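PDB 2ZTB: crystal protein from Bacillus thuringiensis serovar dakota, which is parasporin-2, a proteolytically activated toxin that recognizes cancer cells and probably forms pores in their membranes. Local coordinates for residues Pro74-Pro79 and Ile178-Ala183; Ile82-Thr87 and Ile100-Ser105; Ser168-Gln173 and Gln243-Leu248; Leu174-Ala179 and Phe236-Ile241. All blocks are in the same frame, centred on the assembly; numbering follows the deposited sequence.

Interaction 1: Pro74-Pro79 and Ile178-Ala183; sequences PTDINP and IAKESA
Four backbone hydrogen bonds zip strand residues Asp76 to Asn78 onto the antiparallel run Ile178 to Ala183. Asp76 and Lys180 form one hydrogen-bonded pair, with Lys180 N reaching Asp76 O at 2.8 Å and almost straight (172°), and Asp76 N returning to Lys180 O at 3.0 Å. Asn78 and Ile178 form the next such pair; here Asn78 N to Ile178 O is equally short but bent, 140° at the hydrogen. Between them sits the non-hydrogen-bonded pair Ile77 and Ala179, where Ile77 CA leans to 3.2 Å from Ile178 O in a CA-H...O contact.

Side-chain contact is modest and runs alongside rather than tip to tip. Asn78 and Ile178 stand next to each other, touching CB to CB at 3.9 Å on the face they share with Asp76 and Lys180. At the other end, Glu181 CG lies beside the methyl and hydroxyl of Thr75.

Water takes over where the pairing frays. One water donates to Pro74 O and Lys180 O and accepts from Ser182 OG, so it carries the link past Asp76. A second joins Thr75 OG1 to Glu181 OE2, which lies 2.6 Å from it. That carboxylate is gripped further by the backbone N-H groups of Ile134 and Gly135, which probably help it stay charged although buried.

The pairing belongs to the long antiparallel sheet of this elongated toxin. Strand 168-199 runs in the middle, with strand 61-90 along one edge and strand 223-247 along the other, through Ala179 to Ser234 and Glu181 to Asn232, while Phe132 of strand 126-132 packs on Glu181.

Interaction 2: Ile82-Thr87 and Ile100-Ser105; sequences ILAQDT and ITITGS. With EDO (1,2-ethanediol), chain G.
Ile102 carries its CG1 anti to the backbone N (chi1 -177°), which leaves CG2 in the crowded position between N and carbonyl carbon and sends the CG1-CD1 arm up toward residues 82-87. Asp86 answers with CG anti to its carbonyl carbon (chi1 -72°), so its carboxylate slides past that arm in the opposite direction. Asp86 OD2 ends 3.3 Å from Ile102 CG1. About a right angle round CG1 from that oxygen lies Ala84 CB, 3.5 Å from Ile102 CG1 and 3.2 Å from Thr103 O, a tight fit for a methyl.

The two strands run nearly antiparallel (149°) without bridges. They come closest at Ala84 and Gly104, CA to CA 5.1 Å; Gly104 has no side chain, and a CB there would run into Leu83 O. Each strand has its own neighbour, residues 82-87 bonding to Leu174 and Ile172 of strand 168-199, and residues 100-105 to Lys158 and Val160 of strand 147-164. Leu83 and Ala84 both face Leu174 in a classic beta bulge.

The polar links are indirect. A 1,2-ethanediol, probably from the crystallisation liquor, donates through O1 to Asp86 OD2 at 2.8 Å and accepts from Thr103 N at 3.0 Å along a nearly straight line. A water donates to both Leu83 O and Ser105 O.

The contact thus rests on the Ile102 arm against the Ala84 methyl, and the diol marks a spot where Asp86 OD2 and Thr103 N can share one hydroxyl, a place water could probably fill in its absence.

Interaction 3: Ser168-Gln173 and Gln243-Leu248; sequences SRRTIQ and QPARSL
This is the frayed end of an antiparallel pairing, where the last modelled residues of the chain, Gln243 to Leu248, lie along the start of strand 168-199. Arg169 and Arg246 form a hydrogen-bonded pair, 3.0 Å both for Arg169 N to Arg246 O and for Arg246 N to Arg169 O, with each donor nearly along the axis of the carbonyl it meets. Further on, Gln243 N bonds to Thr171 O in the same head-on manner, again at 3.0 Å.

Between these two points the chain bows out. Pro244 has no N-H to give, and a water fills in: it accepts from Thr171 N at 2.9 Å and donates to Pro244 O. Arg170 bridges the same bow from one face. Its CG is anti to the backbone N (chi1 -159°) and the chain then runs straight, so that Arg170 NE reaches Gln243 O at 3.0 Å. The oxygen lies in the guanidinium plane, while NE sits above the carbonyl plane by 26°. Arg170 CD passes 4.0 Å from Ala245 CB, and NH1 goes on to Thr163 O.

Strand 168-199 is an inner strand here, flanked on its other edge by strand 61-90, through Ser168 to Asn90, Arg170 to Leu88 and Ile172 to Asp86. On the face opposite Arg170, Thr171 OG1 is hydrogen-bonded to Thr87 OG1.

At the far end Ser168 and Ser247 are a non-hydrogen-bonded pair whose side chains diverge. Ser168 CB presses to 3.1 Å from Arg246 O, and Leu248 curls back so that its CG comes 3.7 Å from Ser168 N, beside Thr89 and Asn91.

Interaction 4: Leu174-Ala179 and Phe236-Ile241; sequences LTAKIA and FDFQTI
The tight packing lies close in to the two backbones. With CG in the crowded position between backbone N and carbonyl carbon (chi1 67°), the Phe236 ring swings across strand 174-179. Lys177 CB sits over one face, 3.9 Å from the Phe236 ring centroid in a CH-pi contact, and Ala179 CB meets Phe236 CE2 at 3.5 Å. The ring's edge points at the Ile178-Ala179 peptide. The backbone is tied here too: Lys177 N to Phe236 O is 2.7 Å, with Phe236 N returning to Lys177 O. A second antiparallel hydrogen-bonded pair, Thr175 with Gln239, closes the other end, where Thr175 CG2 packs on Ile241 CG1 at 3.7 Å and buried Leu174 touches Phe238.

Between the pairs the register slips by one residue in a beta bulge. Asp237 takes a left-handed backbone (phi 57°), which fits the extra residue on its strand. Phe238 then turns to the other side, where Phe238 CD2 touches Ala176 CB at 3.5 Å and the ring meets Leu83, Ile154 and Val156.

Looser are the outward tips of Gln239 and Lys177. Lys177 runs extended, bends at chi4 and brings NZ to Asp237 OD2 at 3.3 Å, a salt bridge made to the anti lone pair. Lys177, helped in this crystal by a lutetium ion near the Asp237 side chain, probably stabilises the ionised carboxylate, whose charge is thus largely balanced beside the apolar patch of Phe236, Ala179 and the Lys177 methylenes.

Strand 168-199 ties three of these contacts together: it pairs with strand 61-90 in interaction 1 and with strand 223-247 in interactions 3 and 4. Interaction 2 differs in kind, setting strand 61-90 against strand 96-116 without pairing, yet it meets interaction 4 at Leu174. Interactions 1 and 4 share Ile178 and Ala179, and Ile77 touches Phe236 across them. Burial is greatest, though partial, in 1, 2 and 4; interaction 3 is a surface contact near the chain's end. The chemistry follows: backbone bonds and water in 1, aliphatic contact with mediated polar links in 2, arginine and water in 3, paired backbones with aromatic and aliphatic side chains and a salt bridge at the rim in 4.

Interaction 1: Pro74-Pro79 and Ile178-Ala183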
loop_
_atom_site.group_PDB
_atom_site.type_symbol
_atom_site.label_atom_id
_atom_site.label_comp_id
_atom_site.label_asym_id
_atom_site.label_seq_id
_atom_site.Cartn_x
_atom_site.Cartn_y
_atom_site.Cartn_z
ATOM N N PRO A 74 -9.029 -0.756 14.644
ATOM C CA PRO A 74 -10.260 -0.121 15.146
ATOM C C PRO A 74 -10.676 1.057 14.277
ATOM O O PRO A 74 -9.820 1.821 13.826
ATOM C CB PRO A 74 -9.871 0.357 16.547
ATOM C CG PRO A 74 -8.771 -0.576 16.965
ATOM C CD PRO A 74 -7.991 -0.834 15.692
ATOM N N THR A 75 -11.982 1.165 14.029
ATOM C CA THR A 75 -12.582 2.235 13.236
ATOM C C THR A 75 -12.697 3.510 14.082
ATOM O O THR A 75 -13.208 3.469 15.206
ATOM C CB THR A 75 -14.001 1.809 12.758
ATOM O OG1 THR A 75 -13.898 0.783 11.764
ATOM C CG2 THR A 75 -14.816 3.000 12.204
ATOM N N ASP A 76 -12.228 4.636 13.547
ATOM C CA ASP A 76 -12.372 5.910 14.254
ATOM C C ASP A 76 -13.547 6.711 13.702
ATOM O O ASP A 76 -13.629 6.960 12.496
ATOM C CB ASP A 76 -11.059 6.717 14.251
ATOM C CG ASP A 76 -10.025 6.167 15.255
ATOM O OD1 ASP A 76 -10.383 5.974 16.445
ATOM O OD2 ASP A 76 -8.857 5.927 14.867
ATOM N N ILE A 77 -14.460 7.088 14.594
ATOM C CA ILE A 77 -15.682 7.779 14.207
ATOM C C ILE A 77 -15.732 9.217 14.750
ATOM O O ILE A 77 -15.825 9.437 15.965
ATOM C CB ILE A 77 -16.956 6.976 14.623
ATOM C CG1 ILE A 77 -16.980 5.608 13.919
ATOM C CG2 ILE A 77 -18.223 7.783 14.331
ATOM C CD1 ILE A 77 -17.940 4.596 14.519
ATOM N N ASN A 78 -15.644 10.172 13.823
ATOM C CA ASN A 78 -15.879 11.597 14.083
ATOM C C ASN A 78 -17.395 11.835 14.177
ATOM O O ASN A 78 -18.072 11.914 13.150
ATOM C CB ASN A 78 -15.252 12.418 12.938
ATOM C CG ASN A 78 -15.361 13.936 13.137
ATOM O OD1 ASN A 78 -16.178 14.441 13.913
ATOM N ND2 ASN A 78 -14.526 14.671 12.405
ATOM N N PRO A 79 -17.922 11.970 15.415
ATOM C CA PRO A 79 -19.350 11.856 15.715
ATOM C C PRO A 79 -20.255 12.989 15.256
ATOM O O PRO A 79 -21.480 12.849 15.342
ATOM C CB PRO A 79 -19.374 11.773 17.243
ATOM C CG PRO A 79 -18.183 12.526 17.665
ATOM C CD PRO A 79 -17.140 12.262 16.633
ATOM N N ILE A 178 -18.238 10.766 10.389
ATOM C CA ILE A 178 -17.178 10.339 9.504
ATOM C C ILE A 178 -16.545 9.081 10.088
ATOM O O ILE A 178 -16.223 9.032 11.279
ATOM C CB ILE A 178 -16.126 11.447 9.292
ATOM C CG1 ILE A 178 -16.767 12.686 8.650
ATOM C CG2 ILE A 178 -14.966 10.939 8.435
ATOM C CD1 ILE A 178 -15.797 13.891 8.566
ATOM N N ALA A 179 -16.407 8.062 9.242
ATOM C CA ALA A 179 -15.708 6.832 9.603
ATOM C C ALA A 179 -14.353 6.792 8.910
ATOM O O ALA A 179 -14.280 6.885 7.677
ATOM C CB ALA A 179 -16.527 5.606 9.219
ATOM N N LYS A 180 -13.291 6.689 9.708
ATOM C CA LYS A 180 -11.991 6.316 9.185
ATOM C C LYS A 180 -11.826 4.826 9.453
ATOM O O LYS A 180 -11.629 4.387 10.599
ATOM C CB LYS A 180 -10.848 7.127 9.818
ATOM C CG LYS A 180 -9.456 6.641 9.367
ATOM C CD LYS A 180 -8.386 6.772 10.480
ATOM C CE LYS A 180 -7.287 5.726 10.269
ATOM N NZ LYS A 180 -6.003 6.040 10.988
ATOM N N GLU A 181 -11.952 4.048 8.390
ATOM C CA GLU A 181 -11.799 2.604 8.487
ATOM C C GLU A 181 -10.461 2.209 7.891
ATOM O O GLU A 181 -9.998 2.809 6.909
ATOM C CB GLU A 181 -12.927 1.891 7.761
ATOM C CG GLU A 181 -14.311 2.122 8.367
ATOM C CD GLU A 181 -15.385 1.488 7.527
ATOM O OE1 GLU A 181 -15.599 1.969 6.400
ATOM O OE2 GLU A 181 -15.993 0.488 7.976
ATOM N N SER A 182 -9.823 1.218 8.500
ATOM C CA SER A 182 -8.559 0.739 7.959
ATOM C C SER A 182 -8.219 -0.691 8.328
ATOM O O SER A 182 -8.744 -1.249 9.285
ATOM C CB SER A 182 -7.402 1.680 8.328
ATOM O OG SER A 182 -7.203 1.675 9.721
ATOM N N ALA A 183 -7.330 -1.265 7.526
ATOM C CA ALA A 183 -6.756 -2.560 7.790
ATOM C C ALA A 183 -5.282 -2.504 7.450
ATOM O O ALA A 183 -4.900 -1.995 6.395
ATOM C CB ALA A 183 -7.460 -3.631 6.960
HETATM O O HOH W 1 -9.173 2.816 11.419
HETATM O O HOH W 2 -16.032 0.030 10.491
#

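Interaction 2: Ile82-Thr87 and Ile100-Ser105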
loop_
_atom_site.group_PDB
_atom_site.type_symbol
_atom_site.label_atom_id
_atom_site.label_comp_id
_atom_site.label_asym_id
_atom_site.label_seq_id
_atom_site.Cartn_x
_atom_site.Cartn_y
_atom_site.Cartn_z
ATOM N N ILE A 82 -20.800 19.165 10.340
ATOM C CA ILE A 82 -21.792 19.924 9.593
ATOM C C ILE A 82 -21.431 19.896 8.118
ATOM O O ILE A 82 -20.365 20.387 7.716
ATOM C CB ILE A 82 -21.884 21.405 10.055
ATOM C CG1 ILE A 82 -21.838 21.549 11.585
ATOM C CG2 ILE A 82 -23.116 22.084 9.473
ATOM C CD1 ILE A 82 -22.920 20.850 12.341
ATOM N N LEU A 83 -22.319 19.313 7.318
ATOM C CA LEU A 83 -22.127 19.251 5.870
ATOM C C LEU A 83 -22.826 20.395 5.154
ATOM O O LEU A 83 -22.438 20.776 4.052
ATOM C CB LEU A 83 -22.609 17.914 5.296
ATOM C CG LEU A 83 -21.904 16.611 5.688
ATOM C CD1 LEU A 83 -22.346 15.495 4.732
ATOM C CD2 LEU A 83 -20.374 16.752 5.692
ATOM N N ALA A 84 -23.866 20.932 5.775
ATOM C CA ALA A 84 -24.612 22.044 5.203
ATOM C C ALA A 84 -25.281 22.786 6.327
ATOM O O ALA A 84 -25.600 22.198 7.356
ATOM C CB ALA A 84 -25.649 21.550 4.204
ATOM N N GLN A 85 -25.473 24.083 6.130
ATOM C CA GLN A 85 -26.154 24.910 7.096
ATOM C C GLN A 85 -26.856 26.077 6.410
ATOM O O GLN A 85 -26.258 26.795 5.616
ATOM C CB GLN A 85 -25.174 25.418 8.152
ATOM C CG GLN A 85 -25.862 26.057 9.337
ATOM C CD GLN A 85 -24.902 26.630 10.341
ATOM O OE1 GLN A 85 -24.872 27.836 10.551
ATOM N NE2 GLN A 85 -24.129 25.778 10.983
ATOM N N ASP A 86 -28.134 26.253 6.740
ATOM C CA ASP A 86 -28.971 27.284 6.153
ATOM C C ASP A 86 -29.801 27.946 7.242
ATOM O O ASP A 86 -30.261 27.294 8.179
ATOM C CB ASP A 86 -29.877 26.694 5.061
ATOM C CG ASP A 86 -29.104 26.325 3.794
ATOM O OD1 ASP A 86 -28.657 27.242 3.063
ATOM O OD2 ASP A 86 -28.921 25.118 3.527
ATOM N N THR A 87 -29.977 29.254 7.117
ATOM C CA THR A 87 -30.752 30.009 8.080
ATOM C C THR A 87 -31.944 30.626 7.380
ATOM O O THR A 87 -31.790 31.232 6.321
ATOM C CB THR A 87 -29.881 31.078 8.762
ATOM O OG1 THR A 87 -28.800 30.425 9.446
ATOM C CG2 THR A 87 -30.692 31.898 9.762
ATOM N N ILE A 100 -38.050 23.488 2.783
ATOM C CA ILE A 100 -36.800 23.780 2.102
ATOM C C ILE A 100 -36.016 22.498 1.851
ATOM O O ILE A 100 -36.310 21.456 2.441
ATOM C CB ILE A 100 -35.931 24.823 2.869
ATOM C CG1 ILE A 100 -35.469 24.268 4.227
ATOM C CG2 ILE A 100 -36.681 26.182 3.001
ATOM C CD1 ILE A 100 -34.116 24.799 4.691
ATOM N N THR A 101 -35.050 22.589 0.943
ATOM C CA THR A 101 -34.103 21.535 0.682
ATOM C C THR A 101 -32.706 22.013 1.087
ATOM O O THR A 101 -32.259 23.068 0.666
ATOM C CB THR A 101 -34.131 21.105 -0.807
ATOM O OG1 THR A 101 -35.429 20.587 -1.130
ATOM C CG2 THR A 101 -33.082 20.035 -1.081
ATOM N N ILE A 102 -32.046 21.233 1.935
ATOM C CA ILE A 102 -30.682 21.500 2.359
ATOM C C ILE A 102 -29.762 20.433 1.708
ATOM O O ILE A 102 -30.087 19.250 1.702
ATOM C CB ILE A 102 -30.567 21.602 3.940
ATOM C CG1 ILE A 102 -29.142 21.967 4.372
ATOM C CG2 ILE A 102 -30.958 20.286 4.651
ATOM C CD1 ILE A 102 -29.054 22.660 5.759
ATOM N N THR A 103 -28.643 20.877 1.134
ATOM C CA THR A 103 -27.765 20.040 0.329
ATOM C C THR A 103 -26.326 20.177 0.786
ATOM O O THR A 103 -25.849 21.283 1.027
ATOM C CB THR A 103 -27.865 20.383 -1.188
ATOM O OG1 THR A 103 -29.234 20.373 -1.599
ATOM C CG2 THR A 103 -27.111 19.358 -2.042
ATOM N N GLY A 104 -25.648 19.035 0.924
ATOM C CA GLY A 104 -24.220 18.983 1.205
ATOM C C GLY A 104 -23.535 17.966 0.305
ATOM O O GLY A 104 -24.183 17.093 -0.267
ATOM N N SER A 105 -22.216 18.099 0.150
ATOM C CA SER A 105 -21.427 17.025 -0.441
ATOM C C SER A 105 -20.168 16.712 0.332
ATOM O O SER A 105 -19.574 17.572 0.983
ATOM C CB SER A 105 -21.118 17.244 -1.921
ATOM O OG SER A 105 -20.485 18.475 -2.133
HETATM C C1 EDO G . -27.953 24.562 0.004
HETATM O O1 EDO G . -28.026 23.813 1.226
HETATM C C2 EDO G . -26.602 25.267 -0.072
HETATM O O2 EDO G . -26.310 25.693 -1.412
HETATM O O HOH W 3 -20.863 20.087 2.355
#

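Interaction 3: Ser168-Gln173 and Gln243-Leu248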
loop_
_atom_site.group_PDB
_atom_site.type_symbol
_atom_site.label_atom_id
_atom_site.label_comp_id
_atom_site.label_asym_id
_atom_site.label_seq_id
_atom_site.Cartn_x
_atom_site.Cartn_y
_atom_site.Cartn_z
ATOM N N SER A 168 -37.837 36.442 14.043
ATOM C CA SER A 168 -36.772 35.504 14.364
ATOM C C SER A 168 -36.136 34.857 13.142
ATOM O O SER A 168 -36.645 34.938 12.019
ATOM C CB SER A 168 -37.306 34.417 15.303
ATOM O OG SER A 168 -38.594 33.996 14.892
ATOM N N ARG A 169 -34.993 34.232 13.393
ATOM C CA ARG A 169 -34.329 33.378 12.429
ATOM C C ARG A 169 -34.276 31.966 12.998
ATOM O O ARG A 169 -34.381 31.769 14.213
ATOM C CB ARG A 169 -32.918 33.894 12.126
ATOM C CG ARG A 169 -32.080 34.150 13.366
ATOM C CD ARG A 169 -30.943 35.117 13.086
ATOM N NE ARG A 169 -30.228 35.480 14.313
ATOM C CZ ARG A 169 -29.392 34.669 14.969
ATOM N NH1 ARG A 169 -29.165 33.425 14.535
ATOM N NH2 ARG A 169 -28.788 35.100 16.073
ATOM N N ARG A 170 -34.102 30.993 12.111
ATOM C CA ARG A 170 -34.033 29.593 12.497
ATOM C C ARG A 170 -33.039 28.863 11.606
ATOM O O ARG A 170 -33.188 28.860 10.381
ATOM C CB ARG A 170 -35.430 28.958 12.409
ATOM C CG ARG A 170 -35.570 27.705 13.237
ATOM C CD ARG A 170 -37.013 27.388 13.614
ATOM N NE ARG A 170 -37.020 26.199 14.462
ATOM C CZ ARG A 170 -38.072 25.425 14.703
ATOM N NH1 ARG A 170 -39.262 25.689 14.169
ATOM N NH2 ARG A 170 -37.922 24.368 15.489
ATOM N N THR A 171 -32.033 28.252 12.232
ATOM C CA THR A 171 -30.966 27.534 11.531
ATOM C C THR A 171 -31.269 26.032 11.362
ATOM O O THR A 171 -31.768 25.371 12.286
ATOM C CB THR A 171 -29.595 27.723 12.247
ATOM O OG1 THR A 171 -29.284 29.115 12.311
ATOM C CG2 THR A 171 -28.484 27.042 11.504
ATOM N N ILE A 172 -30.972 25.523 10.169
ATOM C CA ILE A 172 -31.105 24.108 9.830
ATOM C C ILE A 172 -29.735 23.595 9.388
ATOM O O ILE A 172 -29.070 24.234 8.582
ATOM C CB ILE A 172 -32.139 23.883 8.691
ATOM C CG1 ILE A 172 -33.531 24.381 9.107
ATOM C CG2 ILE A 172 -32.197 22.418 8.268
ATOM C CD1 ILE A 172 -33.889 25.734 8.544
ATOM N N GLN A 173 -29.313 22.457 9.933
ATOM C CA GLN A 173 -28.052 21.842 9.540
ATOM C C GLN A 173 -28.246 20.457 8.966
ATOM O O GLN A 173 -29.163 19.740 9.354
ATOM C CB GLN A 173 -27.070 21.776 10.723
ATOM C CG GLN A 173 -26.892 23.121 11.459
ATOM C CD GLN A 173 -26.156 22.979 12.779
ATOM O OE1 GLN A 173 -26.399 22.042 13.538
ATOM N NE2 GLN A 173 -25.260 23.920 13.066
ATOM N N GLN A 243 -32.589 23.805 14.667
ATOM C CA GLN A 243 -32.336 24.441 15.965
ATOM C C GLN A 243 -33.460 25.392 16.403
ATOM O O GLN A 243 -34.227 25.868 15.560
ATOM C CB GLN A 243 -30.967 25.120 15.973
ATOM C CG GLN A 243 -29.844 24.138 16.231
ATOM C CD GLN A 243 -28.534 24.583 15.644
ATOM O OE1 GLN A 243 -27.584 23.792 15.539
ATOM N NE2 GLN A 243 -28.467 25.853 15.240
ATOM N N PRO A 244 -33.583 25.643 17.724
ATOM C CA PRO A 244 -34.660 26.522 18.189
ATOM C C PRO A 244 -34.580 27.895 17.535
ATOM O O PRO A 244 -33.481 28.409 17.314
ATOM C CB PRO A 244 -34.404 26.638 19.698
ATOM C CG PRO A 244 -33.599 25.452 20.051
ATOM C CD PRO A 244 -32.765 25.141 18.843
ATOM N N ALA A 245 -35.735 28.457 17.201
ATOM C CA ALA A 245 -35.813 29.828 16.702
ATOM C C ALA A 245 -35.189 30.793 17.700
ATOM O O ALA A 245 -35.457 30.723 18.904
ATOM C CB ALA A 245 -37.244 30.215 16.439
ATOM N N ARG A 246 -34.330 31.666 17.186
ATOM C CA ARG A 246 -33.710 32.711 17.985
ATOM C C ARG A 246 -34.190 34.094 17.541
ATOM O O ARG A 246 -34.379 34.341 16.347
ATOM C CB ARG A 246 -32.180 32.585 17.945
ATOM C CG ARG A 246 -31.606 31.538 18.928
ATOM C CD ARG A 246 -32.372 31.534 20.281
ATOM N NE ARG A 246 -32.349 32.834 20.973
ATOM C CZ ARG A 246 -33.296 33.281 21.801
ATOM N NH1 ARG A 246 -34.379 32.555 22.059
ATOM N NH2 ARG A 246 -33.168 34.472 22.369
ATOM N N SER A 247 -34.420 34.982 18.508
ATOM C CA SER A 247 -34.891 36.337 18.216
ATOM C C SER A 247 -33.839 37.130 17.431
ATOM O O SER A 247 -32.633 37.002 17.679
ATOM C CB SER A 247 -35.275 37.071 19.502
ATOM O OG SER A 247 -36.053 38.224 19.218
ATOM N N LEU A 248 -34.319 37.942 16.487
ATOM C CA LEU A 248 -33.465 38.664 15.533
ATOM C C LEU A 248 -32.406 39.558 16.183
ATOM O O LEU A 248 -31.208 39.261 16.108
ATOM C CB LEU A 248 -34.324 39.479 14.553
ATOM C CG LEU A 248 -34.944 38.684 13.396
ATOM C CD1 LEU A 248 -35.960 39.513 12.626
ATOM C CD2 LEU A 248 -33.871 38.144 12.455
HETATM O O HOH W 4 -31.833 28.883 15.095
#

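Interaction 4: Leu174-Ala179 and Phe236-Ile241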
loop_
_atom_site.group_PDB
_atom_site.type_symbol
_atom_site.label_atom_id
_atom_site.label_comp_id
_atom_site.label_asym_id
_atom_site.label_seq_id
_atom_site.Cartn_x
_atom_site.Cartn_y
_atom_site.Cartn_z
ATOM N N LEU A 174 -27.370 20.094 8.028
ATOM C CA LEU A 174 -27.215 18.711 7.619
ATOM C C LEU A 174 -25.938 18.205 8.263
ATOM O O LEU A 174 -24.864 18.782 8.070
ATOM C CB LEU A 174 -27.156 18.576 6.094
ATOM C CG LEU A 174 -26.990 17.157 5.519
ATOM C CD1 LEU A 174 -28.188 16.275 5.814
ATOM C CD2 LEU A 174 -26.753 17.228 4.034
ATOM N N THR A 175 -26.050 17.141 9.049
ATOM C CA THR A 175 -24.898 16.625 9.768
ATOM C C THR A 175 -24.636 15.169 9.424
ATOM O O THR A 175 -25.530 14.467 8.980
ATOM C CB THR A 175 -25.054 16.758 11.290
ATOM O OG1 THR A 175 -25.983 15.769 11.765
ATOM C CG2 THR A 175 -25.537 18.180 11.681
ATOM N N ALA A 176 -23.394 14.730 9.636
ATOM C CA ALA A 176 -23.003 13.357 9.409
ATOM C C ALA A 176 -21.934 12.901 10.406
ATOM O O ALA A 176 -21.357 13.707 11.136
ATOM C CB ALA A 176 -22.517 13.177 7.970
ATOM N N LYS A 177 -21.717 11.590 10.462
ATOM C CA LYS A 177 -20.542 11.040 11.109
ATOM C C LYS A 177 -19.514 10.724 10.019
ATOM O O LYS A 177 -19.872 10.465 8.863
ATOM C CB LYS A 177 -20.875 9.783 11.915
ATOM C CG LYS A 177 -21.842 9.995 13.076
ATOM C CD LYS A 177 -22.036 8.701 13.846
ATOM C CE LYS A 177 -22.982 8.870 15.022
ATOM N NZ LYS A 177 -24.437 8.923 14.645
ATOM N N ILE A 178 -18.238 10.766 10.389
ATOM C CA ILE A 178 -17.178 10.339 9.504
ATOM C C ILE A 178 -16.545 9.081 10.088
ATOM O O ILE A 178 -16.223 9.032 11.279
ATOM C CB ILE A 178 -16.126 11.447 9.292
ATOM C CG1 ILE A 178 -16.767 12.686 8.650
ATOM C CG2 ILE A 178 -14.966 10.939 8.435
ATOM C CD1 ILE A 178 -15.797 13.891 8.566
ATOM N N ALA A 179 -16.407 8.062 9.242
ATOM C CA ALA A 179 -15.708 6.832 9.603
ATOM C C ALA A 179 -14.353 6.792 8.910
ATOM O O ALA A 179 -14.280 6.885 7.677
ATOM C CB ALA A 179 -16.527 5.606 9.219
ATOM N N PHE A 236 -21.462 8.969 6.976
ATOM C CA PHE A 236 -22.645 8.149 7.223
ATOM C C PHE A 236 -23.487 8.785 8.337
ATOM O O PHE A 236 -23.074 9.769 8.949
ATOM C CB PHE A 236 -22.246 6.694 7.557
ATOM C CG PHE A 236 -21.512 6.529 8.870
ATOM C CD1 PHE A 236 -22.097 5.829 9.917
ATOM C CD2 PHE A 236 -20.231 7.058 9.056
ATOM C CE1 PHE A 236 -21.435 5.664 11.135
ATOM C CE2 PHE A 236 -19.558 6.889 10.278
ATOM C CZ PHE A 236 -20.175 6.189 11.314
ATOM N N ASP A 237 -24.667 8.227 8.574
ATOM C CA ASP A 237 -25.591 8.663 9.626
ATOM C C ASP A 237 -25.972 10.128 9.494
ATOM O O ASP A 237 -25.829 10.904 10.447
ATOM C CB ASP A 237 -25.042 8.339 11.030
ATOM C CG ASP A 237 -25.149 6.851 11.393
ATOM O OD1 ASP A 237 -25.708 6.047 10.616
ATOM O OD2 ASP A 237 -24.661 6.480 12.478
ATOM N N PHE A 238 -26.453 10.485 8.301
ATOM C CA PHE A 238 -26.915 11.835 7.992
ATOM C C PHE A 238 -28.161 12.203 8.789
ATOM O O PHE A 238 -29.113 11.407 8.913
ATOM C CB PHE A 238 -27.174 12.014 6.486
ATOM C CG PHE A 238 -26.022 11.585 5.609
ATOM C CD1 PHE A 238 -26.069 10.382 4.911
ATOM C CD2 PHE A 238 -24.892 12.375 5.487
ATOM C CE1 PHE A 238 -24.996 9.976 4.119
ATOM C CE2 PHE A 238 -23.816 11.976 4.697
ATOM C CZ PHE A 238 -23.871 10.781 4.010
ATOM N N GLN A 239 -28.152 13.419 9.331
ATOM C CA GLN A 239 -29.271 13.909 10.140
ATOM C C GLN A 239 -29.589 15.333 9.754
ATOM O O GLN A 239 -28.715 16.091 9.348
ATOM C CB GLN A 239 -28.959 13.862 11.640
ATOM C CG GLN A 239 -28.758 12.480 12.241
ATOM C CD GLN A 239 -30.054 11.714 12.429
ATOM O OE1 GLN A 239 -31.149 12.233 12.190
ATOM N NE2 GLN A 239 -29.940 10.473 12.869
ATOM N N THR A 240 -30.865 15.672 9.873
ATOM C CA THR A 240 -31.332 17.040 9.794
ATOM C C THR A 240 -31.476 17.522 11.228
ATOM O O THR A 240 -32.065 16.832 12.072
ATOM C CB THR A 240 -32.688 17.118 9.056
ATOM O OG1 THR A 240 -32.529 16.536 7.763
ATOM C CG2 THR A 240 -33.149 18.550 8.879
ATOM N N ILE A 241 -30.885 18.683 11.502
ATOM C CA ILE A 241 -31.010 19.339 12.802
ATOM C C ILE A 241 -31.646 20.698 12.586
ATOM O O ILE A 241 -31.067 21.569 11.933
ATOM C CB ILE A 241 -29.644 19.528 13.530
ATOM C CG1 ILE A 241 -28.770 18.266 13.454
ATOM C CG2 ILE A 241 -29.860 19.995 14.976
ATOM C CD1 ILE A 241 -29.255 17.079 14.279
#